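Local coordinates for transcriptional regulator, MarR family (Neisseria meningitidis serogroup B, PDB 3G3Z), which probably binds DNA as a dimeric transcription factor of the MarR family, with a winged helix-turn-helix domain in each subunit, at residues Tyr38-Glu43 with Leu89-Thr94. Numbering follows the deposited sequence.
Sequences YTLATE and LSLTET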
loop_
_atom_site.group_PDB
_atom_site.type_symbol
_atom_site.label_atom_id
_atom_site.label_comp_id
_atom_site.label_asym_id
_atom_site.label_seq_id
_atom_site.Cartn_x
_atom_site.Cartn_y
_atom_site.Cartn_z
ATOM N N TYR A 38 2.770 16.843 5.902
ATOM C CA TYR A 38 3.011 17.155 4.503
ATOM C C TYR A 38 1.818 17.815 3.809
ATOM O O TYR A 38 2.013 18.738 3.009
ATOM C CB TYR A 38 3.480 15.927 3.742
ATOM C CG TYR A 38 3.980 16.239 2.359
ATOM C CD1 TYR A 38 5.246 16.804 2.160
ATOM C CD2 TYR A 38 3.187 15.975 1.238
ATOM C CE1 TYR A 38 5.705 17.096 0.875
ATOM C CE2 TYR A 38 3.640 16.262 -0.048
ATOM C CZ TYR A 38 4.896 16.816 -0.224
ATOM O OH TYR A 38 5.333 17.099 -1.497
ATOM N N THR A 39 0.598 17.365 4.118
ATOM C CA THR A 39 -0.613 18.024 3.595
ATOM C C THR A 39 -0.661 19.490 4.038
ATOM O O THR A 39 -0.915 20.391 3.232
ATOM C CB THR A 39 -1.930 17.292 4.013
ATOM O OG1 THR A 39 -1.842 15.902 3.680
ATOM C CG2 THR A 39 -3.129 17.874 3.297
ATOM N N LEU A 40 -0.389 19.728 5.312
ATOM C CA LEU A 40 -0.495 21.076 5.858
ATOM C C LEU A 40 0.594 22.005 5.332
ATOM O O LEU A 40 0.355 23.195 5.138
ATOM C CB LEU A 40 -0.511 21.048 7.390
ATOM C CG LEU A 40 -1.742 20.440 8.075
ATOM C CD1 LEU A 40 -1.629 20.566 9.586
ATOM C CD2 LEU A 40 -3.041 21.078 7.589
ATOM N N ALA A 41 1.779 21.451 5.094
ATOM C CA ALA A 41 2.917 22.236 4.617
ATOM C C ALA A 41 2.794 22.636 3.146
ATOM O O ALA A 41 3.292 23.690 2.743
ATOM C CB ALA A 41 4.220 21.483 4.858
ATOM N N THR A 42 2.110 21.806 2.363
ATOM C CA THR A 42 2.030 21.988 0.915
ATOM C C THR A 42 0.669 22.492 0.426
ATOM O O THR A 42 0.575 23.018 -0.681
ATOM C CB THR A 42 2.354 20.671 0.176
ATOM O OG1 THR A 42 1.460 19.650 0.630
ATOM C CG2 THR A 42 3.803 20.232 0.436
ATOM N N GLU A 43 -0.383 22.313 1.226
ATOM C CA GLU A 43 -1.723 22.759 0.823
ATOM C C GLU A 43 -2.229 23.898 1.686
ATOM O O GLU A 43 -3.188 24.581 1.320
ATOM C CB GLU A 43 -2.737 21.609 0.848
ATOM C CG GLU A 43 -2.409 20.488 -0.117
ATOM C CD GLU A 43 -3.551 19.506 -0.321
ATOM O OE1 GLU A 43 -3.477 18.721 -1.294
ATOM O OE2 GLU A 43 -4.520 19.517 0.475
ATOM N N LEU A 89 -7.300 22.971 10.284
ATOM C CA LEU A 89 -6.028 22.669 10.909
ATOM C C LEU A 89 -4.920 23.457 10.205
ATOM O O LEU A 89 -4.900 23.570 8.980
ATOM C CB LEU A 89 -5.775 21.168 10.809
ATOM C CG LEU A 89 -5.029 20.359 11.857
ATOM C CD1 LEU A 89 -5.472 20.674 13.277
ATOM C CD2 LEU A 89 -5.259 18.886 11.541
ATOM N N SER A 90 -3.999 23.990 10.996
ATOM C CA SER A 90 -2.935 24.847 10.504
ATOM C C SER A 90 -1.597 24.442 11.134
ATOM O O SER A 90 -1.552 23.996 12.278
ATOM C CB SER A 90 -3.286 26.298 10.850
ATOM O OG SER A 90 -2.207 27.177 10.623
ATOM N N LEU A 91 -0.513 24.572 10.377
ATOM C CA LEU A 91 0.833 24.509 10.950
ATOM C C LEU A 91 1.111 25.785 11.740
ATOM O O LEU A 91 0.839 26.894 11.266
ATOM C CB LEU A 91 1.881 24.377 9.850
ATOM C CG LEU A 91 2.655 23.089 9.524
ATOM C CD1 LEU A 91 1.999 21.775 9.961
ATOM C CD2 LEU A 91 2.960 23.075 8.037
ATOM N N THR A 92 1.651 25.625 12.943
ATOM C CA THR A 92 2.129 26.762 13.714
ATOM C C THR A 92 3.427 27.275 13.098
ATOM O O THR A 92 3.955 26.680 12.155
ATOM C CB THR A 92 2.405 26.363 15.161
ATOM O OG1 THR A 92 3.417 25.352 15.177
ATOM C CG2 THR A 92 1.131 25.839 15.827
ATOM N N GLU A 93 3.954 28.369 13.637
ATOM C CA GLU A 93 5.262 28.843 13.201
ATOM C C GLU A 93 6.351 27.792 13.427
ATOM O O GLU A 93 7.145 27.510 12.524
ATOM C CB GLU A 93 5.626 30.183 13.857
ATOM C CG GLU A 93 5.007 31.404 13.161
ATOM C CD GLU A 93 5.063 31.327 11.625
ATOM O OE1 GLU A 93 6.164 31.129 11.054
ATOM O OE2 GLU A 93 3.994 31.467 10.989
ATOM N N THR A 94 6.370 27.196 14.618
ATOM C CA THR A 94 7.325 26.120 14.907
ATOM C C THR A 94 7.099 24.909 13.998
ATOM O O THR A 94 8.054 24.234 13.624
ATOM C CB THR A 94 7.289 25.692 16.390
ATOM O OG1 THR A 94 6.017 25.110 16.694
ATOM C CG2 THR A 94 7.538 26.898 17.308
#
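Leu40, on helix 31-43, meets Leu89 and Leu91, on strand 89-91, in the winged helix-turn-helix domain of this MarR-family protein, where the returning strand of the two-stranded wing passes one of the domain's helices. The axis of 38-43 and that of strand 89-91 cross at 78° and come within 8.0 Å. Leu89 and Leu91 both point toward the helix, as alternate residues of a strand do, and receive Leu40 between them. Chi1 of Leu40 (-68°) puts CG anti to the carbonyl carbon, beside the backbone N. Of its two methyls, Leu40 CD2 rests on the backbone at Leu89 O, 3.4 Å away, while Leu40 CD1 lies 3.8 Å from Leu91 CD1 and also touches Leu89 CG. The side chains of Leu40 and Leu89 cross at about a right angle. Leu91 forks over the helix surface, its CD1 set 3.7 Å from Leu40 CB and its CD2 3.5 Å from Ala41 CA, against the helix backbone and also near Ala41 CB. No hydrogen bond joins the two segments; the contact is apolar and largely buried. Within the helix, Tyr38 O accepts from both Thr42 N and Thr42 OG1, which approach from opposite faces of the carbonyl plane, the hydroxyl at 2.6 Å from Tyr38 O. Past the strand, Thr92 is the N-cap of helix 93-117, its OG1 hydrogen-bonded to Gly95 N. That helix also covers Ala41, through Ala99 and Thr103, while strand 75-77 pairs with 89-91 and packs Ile75 against Leu91 and Trp77 against Leu89.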